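Interferon-inducible protein AIM2 (Mus musculus, PDB 4JBM) senses double-stranded DNA in the cytosol through its HIN domain, the part modelled here, and nucleates the AIM2 inflammasome that leads to pyroptosis. Local coordinates at residues A[139-144]-A[172-177]; A[114-119]-A[158-163]; A[11-16]-A[46-51]; A[148-153]-A[182-187]. One frame throughout, in Å; residues are numbered along the deposited sequence.

Interaction 1: A[139-144]-A[172-177]; sequences MEVLVL and IQLKSG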
loop_
_atom_site.group_PDB
_atom_site.type_symbol
_atom_site.label_atom_id
_atom_site.label_comp_id
_atom_site.label_asym_id
_atom_site.label_seq_id
_atom_site.Cartn_x
_atom_site.Cartn_y
_atom_site.Cartn_z
ATOM N N MET A 139 7.757 -2.882 -15.730
ATOM C CA MET A 139 8.404 -3.067 -14.441
ATOM C C MET A 139 8.126 -4.466 -13.933
ATOM O O MET A 139 7.326 -5.189 -14.513
ATOM C CB MET A 139 7.892 -2.015 -13.450
ATOM C CG MET A 139 8.813 -1.728 -12.279
ATOM S SD MET A 139 8.053 -0.539 -11.160
ATOM C CE MET A 139 9.407 -0.319 -9.996
ATOM N N GLU A 140 8.820 -4.865 -12.875
ATOM C CA GLU A 140 8.634 -6.201 -12.333
ATOM C C GLU A 140 8.192 -6.140 -10.873
ATOM O O GLU A 140 8.615 -5.269 -10.113
ATOM C CB GLU A 140 9.903 -7.024 -12.530
ATOM C CG GLU A 140 10.292 -7.151 -13.998
ATOM C CD GLU A 140 11.384 -8.179 -14.234
ATOM O OE1 GLU A 140 12.432 -8.103 -13.558
ATOM O OE2 GLU A 140 11.197 -9.062 -15.100
ATOM N N VAL A 141 7.304 -7.047 -10.495
ATOM C CA VAL A 141 6.786 -7.050 -9.142
ATOM C C VAL A 141 7.118 -8.381 -8.547
ATOM O O VAL A 141 6.639 -9.413 -9.012
ATOM C CB VAL A 141 5.266 -6.834 -9.106
ATOM C CG1 VAL A 141 4.736 -7.030 -7.690
ATOM C CG2 VAL A 141 4.939 -5.456 -9.604
ATOM N N LEU A 142 7.961 -8.345 -7.524
ATOM C CA LEU A 142 8.501 -9.551 -6.929
ATOM C C LEU A 142 7.702 -9.956 -5.704
ATOM O O LEU A 142 7.719 -9.269 -4.691
ATOM C CB LEU A 142 9.967 -9.307 -6.566
ATOM C CG LEU A 142 10.805 -10.347 -5.822
ATOM C CD1 LEU A 142 10.851 -11.653 -6.587
ATOM C CD2 LEU A 142 12.202 -9.781 -5.641
ATOM N N VAL A 143 7.001 -11.077 -5.800
ATOM C CA VAL A 143 6.243 -11.574 -4.665
ATOM C C VAL A 143 6.959 -12.833 -4.166
ATOM O O VAL A 143 7.012 -13.845 -4.864
ATOM C CB VAL A 143 4.791 -11.898 -5.053
ATOM C CG1 VAL A 143 4.096 -12.682 -3.945
ATOM C CG2 VAL A 143 4.029 -10.616 -5.378
ATOM N N LEU A 144 7.588 -12.770 -3.006
ATOM C CA LEU A 144 8.262 -13.944 -2.461
ATOM C C LEU A 144 7.330 -14.982 -1.867
ATOM O O LEU A 144 6.311 -14.659 -1.294
ATOM C CB LEU A 144 9.343 -13.543 -1.475
ATOM C CG LEU A 144 10.413 -12.704 -2.155
ATOM C CD1 LEU A 144 11.557 -12.359 -1.235
ATOM C CD2 LEU A 144 10.958 -13.395 -3.383
ATOM N N ILE A 172 15.199 -1.918 -11.084
ATOM C CA ILE A 172 14.392 -1.477 -9.956
ATOM C C ILE A 172 13.016 -2.112 -10.092
ATOM O O ILE A 172 12.358 -1.971 -11.124
ATOM C CB ILE A 172 14.260 0.053 -9.913
ATOM C CG1 ILE A 172 15.546 0.713 -10.412
ATOM C CG2 ILE A 172 13.912 0.522 -8.512
ATOM C CD1 ILE A 172 15.481 2.218 -10.478
ATOM N N GLN A 173 12.584 -2.819 -9.056
ATOM C CA GLN A 173 11.352 -3.587 -9.113
ATOM C C GLN A 173 10.447 -3.172 -7.973
ATOM O O GLN A 173 10.767 -2.261 -7.216
ATOM C CB GLN A 173 11.654 -5.083 -8.966
ATOM C CG GLN A 173 12.785 -5.611 -9.842
ATOM C CD GLN A 173 13.064 -7.090 -9.611
ATOM O OE1 GLN A 173 13.011 -7.578 -8.481
ATOM N NE2 GLN A 173 13.335 -7.813 -10.692
ATOM N N LEU A 174 9.322 -3.859 -7.844
ATOM C CA LEU A 174 8.461 -3.684 -6.688
ATOM C C LEU A 174 8.523 -4.996 -5.936
ATOM O O LEU A 174 8.362 -6.068 -6.517
ATOM C CB LEU A 174 7.023 -3.331 -7.099
ATOM C CG LEU A 174 6.887 -2.006 -7.844
ATOM C CD1 LEU A 174 5.448 -1.746 -8.266
ATOM C CD2 LEU A 174 7.384 -0.877 -6.964
ATOM N N LYS A 175 8.762 -4.903 -4.638
ATOM C CA LYS A 175 8.998 -6.079 -3.819
ATOM C C LYS A 175 7.933 -6.202 -2.749
ATOM O O LYS A 175 7.571 -5.219 -2.117
ATOM C CB LYS A 175 10.397 -5.991 -3.179
ATOM C CG LYS A 175 10.798 -7.180 -2.305
ATOM C CD LYS A 175 12.305 -7.197 -2.015
ATOM C CE LYS A 175 12.627 -7.966 -0.735
ATOM N NZ LYS A 175 14.095 -8.063 -0.472
ATOM N N SER A 176 7.407 -7.410 -2.589
ATOM C CA SER A 176 6.554 -7.738 -1.461
ATOM C C SER A 176 7.394 -7.794 -0.195
ATOM O O SER A 176 8.538 -8.257 -0.219
ATOM C CB SER A 176 5.893 -9.096 -1.661
ATOM O OG SER A 176 6.869 -10.114 -1.810
ATOM N N GLY A 177 6.820 -7.348 0.913
ATOM C CA GLY A 177 7.465 -7.507 2.201
ATOM C C GLY A 177 6.617 -8.441 3.041
ATOM O O GLY A 177 5.595 -8.949 2.567
HETATM O O HOH W 1 11.804 -3.981 -13.173
#

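Interaction 2: A[114-119]-A[158-163]; sequences GLFKVQ and IRLTFF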
loop_
_atom_site.group_PDB
_atom_site.type_symbol
_atom_site.label_atom_id
_atom_site.label_comp_id
_atom_site.label_asym_id
_atom_site.label_seq_id
_atom_site.Cartn_x
_atom_site.Cartn_y
_atom_site.Cartn_z
ATOM N N GLY A 114 -1.530 0.184 -5.140
ATOM C CA GLY A 114 -2.106 0.459 -6.442
ATOM C C GLY A 114 -2.594 -0.755 -7.203
ATOM O O GLY A 114 -2.498 -1.892 -6.730
ATOM N N LEU A 115 -3.086 -0.496 -8.409
ATOM C CA LEU A 115 -3.692 -1.512 -9.258
ATOM C C LEU A 115 -2.908 -1.570 -10.550
ATOM O O LEU A 115 -2.772 -0.567 -11.240
ATOM C CB LEU A 115 -5.157 -1.145 -9.556
ATOM C CG LEU A 115 -5.922 -2.164 -10.402
ATOM C CD1 LEU A 115 -6.124 -3.490 -9.640
ATOM C CD2 LEU A 115 -7.256 -1.586 -10.883
ATOM N N PHE A 116 -2.404 -2.749 -10.898
ATOM C CA PHE A 116 -1.481 -2.845 -12.017
ATOM C C PHE A 116 -1.834 -3.936 -13.007
ATOM O O PHE A 116 -2.110 -5.064 -12.616
ATOM C CB PHE A 116 -0.050 -3.058 -11.505
ATOM C CG PHE A 116 0.438 -1.975 -10.583
ATOM C CD1 PHE A 116 1.025 -0.823 -11.095
ATOM C CD2 PHE A 116 0.330 -2.112 -9.210
ATOM C CE1 PHE A 116 1.506 0.168 -10.253
ATOM C CE2 PHE A 116 0.805 -1.118 -8.348
ATOM C CZ PHE A 116 1.389 0.028 -8.873
ATOM N N LYS A 117 -1.805 -3.588 -14.292
ATOM C CA LYS A 117 -1.991 -4.555 -15.362
ATOM C C LYS A 117 -0.725 -5.390 -15.468
ATOM O O LYS A 117 0.389 -4.850 -15.477
ATOM C CB LYS A 117 -2.234 -3.867 -16.710
ATOM C CG LYS A 117 -3.537 -3.086 -16.847
ATOM C CD LYS A 117 -3.603 -2.422 -18.211
ATOM C CE LYS A 117 -2.573 -1.301 -18.326
ATOM N NZ LYS A 117 -2.791 -0.178 -17.357
ATOM N N VAL A 118 -0.903 -6.702 -15.540
ATOM C CA VAL A 118 0.205 -7.620 -15.740
ATOM C C VAL A 118 0.202 -8.264 -17.128
ATOM O O VAL A 118 -0.813 -8.806 -17.575
ATOM C CB VAL A 118 0.256 -8.701 -14.636
ATOM C CG1 VAL A 118 -1.133 -9.173 -14.289
ATOM C CG2 VAL A 118 1.157 -9.865 -15.051
ATOM N N GLN A 119 1.352 -8.191 -17.796
ATOM C CA GLN A 119 1.569 -8.837 -19.085
ATOM C C GLN A 119 2.228 -10.228 -18.974
ATOM O O GLN A 119 1.846 -11.143 -19.697
ATOM C CB GLN A 119 2.412 -7.935 -19.995
ATOM C CG GLN A 119 3.661 -7.381 -19.321
ATOM C CD GLN A 119 4.445 -6.431 -20.203
ATOM O OE1 GLN A 119 3.992 -6.046 -21.280
ATOM N NE2 GLN A 119 5.628 -6.040 -19.744
ATOM N N ILE A 158 -3.126 -6.986 -10.701
ATOM C CA ILE A 158 -2.738 -7.240 -9.329
ATOM C C ILE A 158 -2.926 -5.967 -8.521
ATOM O O ILE A 158 -2.520 -4.881 -8.940
ATOM C CB ILE A 158 -1.290 -7.755 -9.224
ATOM C CG1 ILE A 158 -0.323 -6.811 -9.927
ATOM C CG2 ILE A 158 -1.187 -9.123 -9.839
ATOM C CD1 ILE A 158 1.125 -7.331 -9.947
ATOM N N ARG A 159 -3.589 -6.098 -7.383
ATOM C CA ARG A 159 -3.750 -4.996 -6.445
ATOM C C ARG A 159 -2.721 -5.194 -5.339
ATOM O O ARG A 159 -2.770 -6.185 -4.599
ATOM C CB ARG A 159 -5.178 -4.955 -5.904
ATOM C CG ARG A 159 -5.595 -3.656 -5.218
ATOM C CD ARG A 159 -6.881 -3.930 -4.480
ATOM N NE ARG A 159 -6.617 -4.812 -3.345
ATOM C CZ ARG A 159 -7.545 -5.388 -2.589
ATOM N NH1 ARG A 159 -8.829 -5.229 -2.857
ATOM N NH2 ARG A 159 -7.179 -6.166 -1.584
ATOM N N LEU A 160 -1.784 -4.250 -5.276
ATOM C CA LEU A 160 -0.674 -4.242 -4.333
ATOM C C LEU A 160 -0.983 -3.312 -3.165
ATOM O O LEU A 160 -1.445 -2.186 -3.367
ATOM C CB LEU A 160 0.601 -3.745 -5.030
ATOM C CG LEU A 160 1.472 -4.691 -5.864
ATOM C CD1 LEU A 160 0.640 -5.588 -6.738
ATOM C CD2 LEU A 160 2.446 -3.894 -6.713
ATOM N N THR A 161 -0.739 -3.787 -1.950
ATOM C CA THR A 161 -0.829 -2.940 -0.761
ATOM C C THR A 161 0.469 -3.038 0.051
ATOM O O THR A 161 0.877 -4.137 0.439
ATOM C CB THR A 161 -2.035 -3.320 0.120
ATOM O OG1 THR A 161 -3.200 -3.499 -0.698
ATOM C CG2 THR A 161 -2.302 -2.247 1.161
ATOM N N PHE A 162 1.131 -1.899 0.259
ATOM C CA PHE A 162 2.397 -1.839 0.989
ATOM C C PHE A 162 3.511 -2.672 0.355
ATOM O O PHE A 162 4.196 -3.430 1.033
ATOM C CB PHE A 162 2.214 -2.241 2.459
ATOM C CG PHE A 162 3.110 -1.499 3.423
ATOM C CD1 PHE A 162 2.868 -0.176 3.753
ATOM C CD2 PHE A 162 4.190 -2.151 4.019
ATOM C CE1 PHE A 162 3.685 0.496 4.651
ATOM C CE2 PHE A 162 5.017 -1.491 4.917
ATOM C CZ PHE A 162 4.762 -0.163 5.235
ATOM N N PHE A 163 3.702 -2.541 -0.946
ATOM C CA PHE A 163 4.885 -3.125 -1.538
ATOM C C PHE A 163 5.935 -2.039 -1.454
ATOM O O PHE A 163 5.600 -0.889 -1.153
ATOM C CB PHE A 163 4.624 -3.548 -2.985
ATOM C CG PHE A 163 4.062 -4.934 -3.110
ATOM C CD1 PHE A 163 2.899 -5.296 -2.434
ATOM C CD2 PHE A 163 4.723 -5.895 -3.857
ATOM C CE1 PHE A 163 2.388 -6.584 -2.538
ATOM C CE2 PHE A 163 4.219 -7.182 -3.965
ATOM C CZ PHE A 163 3.052 -7.529 -3.297
#

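Interaction 3: A[11-16]-A[46-51]; sequences AINPFE and QFKDKF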
loop_
_atom_site.group_PDB
_atom_site.type_symbol
_atom_site.label_atom_id
_atom_site.label_comp_id
_atom_site.label_asym_id
_atom_site.label_seq_id
_atom_site.Cartn_x
_atom_site.Cartn_y
_atom_site.Cartn_z
ATOM N N ALA A 11 -8.690 2.866 4.803
ATOM C CA ALA A 11 -8.186 1.902 5.786
ATOM C C ALA A 11 -8.770 0.518 5.520
ATOM O O ALA A 11 -9.990 0.363 5.439
ATOM C CB ALA A 11 -8.512 2.357 7.210
ATOM N N ILE A 12 -7.899 -0.477 5.364
ATOM C CA ILE A 12 -8.352 -1.853 5.185
ATOM C C ILE A 12 -8.580 -2.537 6.535
ATOM O O ILE A 12 -7.985 -2.147 7.542
ATOM C CB ILE A 12 -7.352 -2.685 4.363
ATOM C CG1 ILE A 12 -6.079 -2.951 5.167
ATOM C CG2 ILE A 12 -7.048 -1.991 3.043
ATOM C CD1 ILE A 12 -5.016 -3.728 4.397
ATOM N N ASN A 13 -9.445 -3.551 6.553
ATOM C CA ASN A 13 -9.638 -4.339 7.765
ATOM C C ASN A 13 -8.387 -5.162 8.069
ATOM O O ASN A 13 -7.744 -5.684 7.152
ATOM C CB ASN A 13 -10.869 -5.244 7.647
ATOM C CG ASN A 13 -12.174 -4.475 7.764
ATOM O OD1 ASN A 13 -12.526 -3.976 8.834
ATOM N ND2 ASN A 13 -12.908 -4.393 6.661
ATOM N N PRO A 14 -8.048 -5.291 9.362
ATOM C CA PRO A 14 -6.818 -5.959 9.793
ATOM C C PRO A 14 -6.726 -7.409 9.323
ATOM O O PRO A 14 -7.733 -8.114 9.227
ATOM C CB PRO A 14 -6.913 -5.908 11.321
ATOM C CG PRO A 14 -7.782 -4.724 11.604
ATOM C CD PRO A 14 -8.796 -4.726 10.499
ATOM N N PHE A 15 -5.507 -7.832 9.016
ATOM C CA PHE A 15 -5.236 -9.189 8.572
ATOM C C PHE A 15 -4.007 -9.647 9.319
ATOM O O PHE A 15 -3.196 -8.821 9.739
ATOM C CB PHE A 15 -4.968 -9.210 7.066
ATOM C CG PHE A 15 -3.758 -8.409 6.642
ATOM C CD1 PHE A 15 -3.840 -7.028 6.520
ATOM C CD2 PHE A 15 -2.548 -9.029 6.352
ATOM C CE1 PHE A 15 -2.745 -6.274 6.125
ATOM C CE2 PHE A 15 -1.442 -8.277 5.950
ATOM C CZ PHE A 15 -1.544 -6.896 5.839
ATOM N N GLU A 16 -3.841 -10.958 9.471
ATOM C CA GLU A 16 -2.681 -11.438 10.193
ATOM C C GLU A 16 -1.450 -11.282 9.319
ATOM O O GLU A 16 -1.436 -11.685 8.157
ATOM C CB GLU A 16 -2.835 -12.900 10.611
ATOM C CG GLU A 16 -1.535 -13.485 11.138
ATOM C CD GLU A 16 -1.654 -14.938 11.551
ATOM O OE1 GLU A 16 -2.742 -15.525 11.369
ATOM O OE2 GLU A 16 -0.654 -15.497 12.051
ATOM N N GLN A 46 -5.757 -2.684 17.508
ATOM C CA GLN A 46 -6.852 -2.247 18.348
ATOM C C GLN A 46 -7.377 -0.943 17.751
ATOM O O GLN A 46 -8.563 -0.649 17.804
ATOM C CB GLN A 46 -6.403 -2.086 19.797
ATOM C CG GLN A 46 -5.154 -1.251 19.982
ATOM C CD GLN A 46 -5.392 -0.046 20.866
ATOM O OE1 GLN A 46 -4.449 0.550 21.375
ATOM N NE2 GLN A 46 -6.657 0.324 21.049
ATOM N N PHE A 47 -6.464 -0.209 17.128
ATOM C CA PHE A 47 -6.639 1.148 16.653
ATOM C C PHE A 47 -7.615 1.272 15.482
ATOM O O PHE A 47 -7.886 2.358 15.024
ATOM C CB PHE A 47 -5.287 1.718 16.252
ATOM C CG PHE A 47 -4.494 2.283 17.395
ATOM C CD1 PHE A 47 -5.118 2.750 18.523
ATOM C CD2 PHE A 47 -3.123 2.358 17.324
ATOM C CE1 PHE A 47 -4.386 3.268 19.563
ATOM C CE2 PHE A 47 -2.389 2.879 18.357
ATOM C CZ PHE A 47 -3.021 3.334 19.480
ATOM N N LYS A 48 -8.090 0.159 14.954
ATOM C CA LYS A 48 -8.902 0.169 13.749
ATOM C C LYS A 48 -10.175 0.966 13.892
ATOM O O LYS A 48 -10.617 1.594 12.953
ATOM C CB LYS A 48 -9.251 -1.251 13.308
ATOM C CG LYS A 48 -10.108 -1.310 12.058
ATOM C CD LYS A 48 -9.311 -0.900 10.839
ATOM C CE LYS A 48 -10.205 -0.624 9.652
ATOM N NZ LYS A 48 -11.410 0.175 9.988
ATOM N N ASP A 49 -10.786 0.900 15.056
ATOM C CA ASP A 49 -12.056 1.582 15.314
ATOM C C ASP A 49 -11.962 3.107 15.198
ATOM O O ASP A 49 -12.979 3.805 15.154
ATOM C CB ASP A 49 -12.599 1.198 16.701
ATOM C CG ASP A 49 -11.624 1.521 17.831
ATOM O OD1 ASP A 49 -10.397 1.446 17.604
ATOM O OD2 ASP A 49 -12.085 1.855 18.945
ATOM N N LYS A 50 -10.733 3.614 15.148
ATOM C CA LYS A 50 -10.486 5.046 15.088
ATOM C C LYS A 50 -10.112 5.457 13.668
ATOM O O LYS A 50 -10.140 6.636 13.320
ATOM C CB LYS A 50 -9.370 5.413 16.072
ATOM C CG LYS A 50 -9.697 5.053 17.524
ATOM C CD LYS A 50 -8.494 5.232 18.444
ATOM C CE LYS A 50 -8.895 5.103 19.900
ATOM N NZ LYS A 50 -9.651 6.293 20.360
ATOM N N PHE A 51 -9.749 4.464 12.862
ATOM C CA PHE A 51 -9.344 4.679 11.479
ATOM C C PHE A 51 -10.478 4.408 10.481
ATOM O O PHE A 51 -10.492 3.389 9.782
ATOM C CB PHE A 51 -8.149 3.781 11.158
ATOM C CG PHE A 51 -6.823 4.340 11.599
ATOM C CD1 PHE A 51 -6.380 4.180 12.912
ATOM C CD2 PHE A 51 -6.010 5.011 10.698
ATOM C CE1 PHE A 51 -5.144 4.687 13.311
ATOM C CE2 PHE A 51 -4.774 5.520 11.089
ATOM C CZ PHE A 51 -4.344 5.362 12.396
#

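Interaction 4: A[148-153]-A[182-187]; sequences SKTKCE and FKVIKA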
loop_
_atom_site.group_PDB
_atom_site.type_symbol
_atom_site.label_atom_id
_atom_site.label_comp_id
_atom_site.label_asym_id
_atom_site.label_seq_id
_atom_site.Cartn_x
_atom_site.Cartn_y
_atom_site.Cartn_z
ATOM N N SER A 148 0.913 -18.649 -6.504
ATOM C CA SER A 148 0.209 -18.369 -5.258
ATOM C C SER A 148 -1.133 -19.074 -5.327
ATOM O O SER A 148 -1.380 -19.858 -6.243
ATOM C CB SER A 148 0.014 -16.858 -5.088
ATOM O OG SER A 148 -0.329 -16.531 -3.750
ATOM N N LYS A 149 -2.008 -18.785 -4.373
ATOM C CA LYS A 149 -3.341 -19.360 -4.400
ATOM C C LYS A 149 -4.138 -18.448 -5.306
ATOM O O LYS A 149 -5.153 -18.828 -5.886
ATOM C CB LYS A 149 -3.962 -19.421 -3.003
ATOM C CG LYS A 149 -3.321 -20.422 -2.049
ATOM C CD LYS A 149 -4.171 -20.567 -0.791
ATOM C CE LYS A 149 -3.626 -21.642 0.134
ATOM N NZ LYS A 149 -2.334 -21.240 0.747
ATOM N N THR A 150 -3.627 -17.229 -5.419
ATOM C CA THR A 150 -4.147 -16.218 -6.316
ATOM C C THR A 150 -3.530 -16.411 -7.701
ATOM O O THR A 150 -2.529 -15.776 -8.036
ATOM C CB THR A 150 -3.803 -14.811 -5.790
ATOM O OG1 THR A 150 -2.443 -14.784 -5.336
ATOM C CG2 THR A 150 -4.723 -14.421 -4.641
ATOM N N LYS A 151 -4.110 -17.312 -8.488
ATOM C CA LYS A 151 -3.602 -17.587 -9.826
ATOM C C LYS A 151 -3.975 -16.486 -10.820
ATOM O O LYS A 151 -5.144 -16.225 -11.114
ATOM C CB LYS A 151 -4.088 -18.966 -10.276
ATOM C CG LYS A 151 -5.591 -19.099 -10.467
ATOM C CD LYS A 151 -5.937 -20.475 -11.011
ATOM C CE LYS A 151 -5.650 -21.562 -9.979
ATOM N NZ LYS A 151 -5.965 -22.920 -10.496
ATOM N N CYS A 152 -2.944 -15.825 -11.325
ATOM C CA CYS A 152 -3.127 -14.690 -12.207
ATOM C C CYS A 152 -2.686 -15.022 -13.627
ATOM O O CYS A 152 -1.570 -15.490 -13.835
ATOM C CB CYS A 152 -2.367 -13.492 -11.636
ATOM S SG CYS A 152 -1.810 -12.239 -12.789
ATOM N N GLU A 153 -3.560 -14.780 -14.598
ATOM C CA GLU A 153 -3.234 -15.007 -16.004
ATOM C C GLU A 153 -2.907 -13.665 -16.649
ATOM O O GLU A 153 -3.183 -12.614 -16.068
ATOM C CB GLU A 153 -4.411 -15.670 -16.732
ATOM C CG GLU A 153 -4.938 -16.934 -16.058
ATOM C CD GLU A 153 -6.344 -17.294 -16.498
ATOM O OE1 GLU A 153 -7.007 -18.089 -15.798
ATOM O OE2 GLU A 153 -6.788 -16.777 -17.542
ATOM N N PHE A 182 -1.398 -8.684 -1.104
ATOM C CA PHE A 182 -1.380 -8.884 -2.544
ATOM C C PHE A 182 -2.685 -9.538 -2.946
ATOM O O PHE A 182 -3.138 -10.467 -2.281
ATOM C CB PHE A 182 -0.198 -9.776 -2.933
ATOM C CG PHE A 182 -0.165 -10.164 -4.387
ATOM C CD1 PHE A 182 0.437 -9.337 -5.315
ATOM C CD2 PHE A 182 -0.708 -11.368 -4.817
ATOM C CE1 PHE A 182 0.486 -9.688 -6.648
ATOM C CE2 PHE A 182 -0.664 -11.726 -6.153
ATOM C CZ PHE A 182 -0.063 -10.885 -7.068
ATOM N N LYS A 183 -3.292 -9.057 -4.026
ATOM C CA LYS A 183 -4.537 -9.651 -4.510
ATOM C C LYS A 183 -4.581 -9.716 -6.032
ATOM O O LYS A 183 -4.155 -8.795 -6.711
ATOM C CB LYS A 183 -5.748 -8.867 -3.998
ATOM C CG LYS A 183 -7.083 -9.535 -4.308
ATOM C CD LYS A 183 -8.262 -8.817 -3.659
ATOM C CE LYS A 183 -9.485 -9.725 -3.618
ATOM N NZ LYS A 183 -10.329 -9.475 -2.418
ATOM N N VAL A 184 -5.117 -10.804 -6.569
ATOM C CA VAL A 184 -5.266 -10.916 -8.011
ATOM C C VAL A 184 -6.677 -10.498 -8.395
ATOM O O VAL A 184 -7.659 -11.035 -7.868
ATOM C CB VAL A 184 -4.978 -12.344 -8.522
ATOM C CG1 VAL A 184 -5.504 -12.516 -9.935
ATOM C CG2 VAL A 184 -3.491 -12.631 -8.475
ATOM N N ILE A 185 -6.767 -9.531 -9.307
ATOM C CA ILE A 185 -8.049 -9.061 -9.815
ATOM C C ILE A 185 -8.196 -9.602 -11.225
ATOM O O ILE A 185 -7.508 -9.161 -12.141
ATOM C CB ILE A 185 -8.133 -7.520 -9.852
ATOM C CG1 ILE A 185 -7.671 -6.919 -8.519
ATOM C CG2 ILE A 185 -9.554 -7.078 -10.166
ATOM C CD1 ILE A 185 -8.635 -7.155 -7.368
ATOM N N LYS A 186 -9.086 -10.574 -11.389
ATOM C CA LYS A 186 -9.189 -11.291 -12.650
ATOM C C LYS A 186 -10.007 -10.512 -13.670
ATOM O O LYS A 186 -11.046 -9.936 -13.341
ATOM C CB LYS A 186 -9.805 -12.676 -12.438
ATOM C CG LYS A 186 -8.967 -13.611 -11.591
ATOM C CD LYS A 186 -9.401 -15.054 -11.774
ATOM C CE LYS A 186 -9.119 -15.535 -13.185
ATOM N NZ LYS A 186 -7.668 -15.463 -13.518
ATOM N N ALA A 187 -9.518 -10.490 -14.905
ATOM C CA ALA A 187 -10.287 -9.953 -16.009
ATOM C C ALA A 187 -11.580 -10.744 -16.086
ATOM O O ALA A 187 -11.590 -11.947 -15.833
ATOM C CB ALA A 187 -9.512 -10.082 -17.297
#

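Interaction 1: A[139-144]-A[172-177]
E140, L142, L174 and S176 pair 139-144 with 172-177 in parallel through their backbones. L174 N donates to E140 O at 2.8 Å, and L142 N donates to L174 O, a bond modelled doubtfully short. L142 O then takes two donors: S176 N at 2.8 Å, and S176 OG at 3.1 Å in the carbonyl plane, on a lone pair. OG lies between the backbone N and the carbonyl carbon of its own residue (chi1 59°), which lets it also accept from L144 N at 3.0 Å. The serine hydroxyl thereby links L142 O to L144 N. On the face of V141 and L174, L174 CB lies 3.9 Å from V141 CG2, while the extended chain of M139 crosses the leucine at about a right angle, bringing M139 CE within 3.7 Å of L174 CD2. Beside L142, the Q173 amide bridges two neighbours: its NE2 makes a weak hydrogen bond to E140 OE1 (3.0 Å), the carboxylate and amide planes 65° apart, and its OE1 lies against L142 CD2. A water accepts weakly from E140 N and donates to I172 O, extending the link at the start of the pair. Strand 127-134 flanks 139-144 and strand 163-168 flanks 172-175, making this the parallel pairing of an otherwise antiparallel OB-fold barrel; I100 and L103 of helix 100-103 cover M139 and L174.

Interaction 2: A[114-119]-A[158-163]
An antiparallel pairing in the second OB fold of the HIN domain joins G114, L115 and F116 to L160, R159 and I158. G114 with L160 and F116 with I158 are hydrogen-bonded pairs: L160 N donates to G114 O at 2.9 Å, and F116 N to I158 O at the same length, with the reverse bonds completing both. Between them, L115 and R159 form a non-hydrogen-bonded pair, where L115 CD1 meets R159 CB at 4.1 Å before the arginine bends off at chi3. On the other face the F116 ring, its CG anti to the carbonyl carbon (chi1 -58°), crosses L160 at about a right angle, with F116 CE2 3.6 Å from L160 CD2. F116 CB packs more loosely on I158 CG1, at 4.1 Å. G114 has a phi of 153°, a backbone shape that calls for glycine, and the F116 ring occupies the room a side chain would need. L115 packs on a phosphate of the bound DNA, which places its face of the sheet at the nucleic acid. Beyond L160 the chain turns a corner, F162 and F163 together forming a G1 beta bulge against strand 111-123; strand 127-134 flanks 114-119, and strand 181-185 flanks 158-160.

Interaction 3: A[11-16]-A[46-51]
K48 leaves its 3-10 turn with CG anti to the backbone N (chi1 180°) and then bends at chi2 (71°), which turns CD in beside P14 and I12. P14 meets it with ring atoms: its CD lies 3.9 Å from K48 CD, and its CG is 4.1 Å from K48 CB. Further out, K48 CE rests against the carbonyl of I12, 3.4 Å from I12 O, with the amide oxygen of N13 near the same methylene. The lysine therefore presents its aliphatic length to 11-16, and a second bend at chi4 takes NZ back toward its own segment, where it makes a weak hydrogen bond of 3.3 Å to F51 O. The contact belongs to the first OB fold of the HIN domain, where 46-50, in the connection from strand 37-42 to strand 56-60, leans on strand 4-16 at its break. F51 N donates to K48 O, tying K48 to the residue just after the turn; both meet A11. A11 points its CB at F51, 3.4 Å from F51 O and 4.2 Å from F51 CB. Strand 25-32 touches both partners: A29 meets A11 and F51, while F27 meets P14 and K48.

Interaction 4: A[148-153]-A[182-187]
The F182 ring receives T150 at its edge: T150 OG1 lies in the ring plane, 3.6 Å from F182 CE2. Y130 meets the same ring with its plane about 35° away. Two residues on, V184 pushes its CG2 methyl into the bend of the loop, where T150 is the centre of an inverse gamma turn. That methyl sits 3.5 Å from T150 CB and equally near C152 CB, both tighter than usual carbon contacts, and 3.3 Å from T150 O. V184 CG1 leans on C152 CB as well, at 3.7 Å. At the far end K186, bent at chi3 and chi4, brings NZ to 3.5 Å from E153 OE1 in a long salt bridge. The same ammonium pairs with D156, which also accepts from the backbone N of E153 and of A187. No hydrogen bond joins the two segments: between them the touching is done by a valine methyl and a ring edge, with the charge pairing at the exposed end probably softened by solvent.

In the fold
Interactions 1, 2 and 4 belong to the second OB fold of the HIN domain and touch one another, while interaction 3 lies in the first fold, on the other side of the chain's centre from 1 and 2. Interactions 1 and 2 are the more buried, backbone-bonded strand pairings, one parallel and one antiparallel; F163 joins them by packing on V141 and V143. Interaction 4 fastens a loop at the surface to strand 181-185, the neighbour of strand 157-160 used by interaction 2, and F182 packs on I158. Interactions 3 and 4, both surface contacts, lack hydrogen bonds between their segments: a lysine's methylenes do the work in one, a valine and a salt bridge in the other.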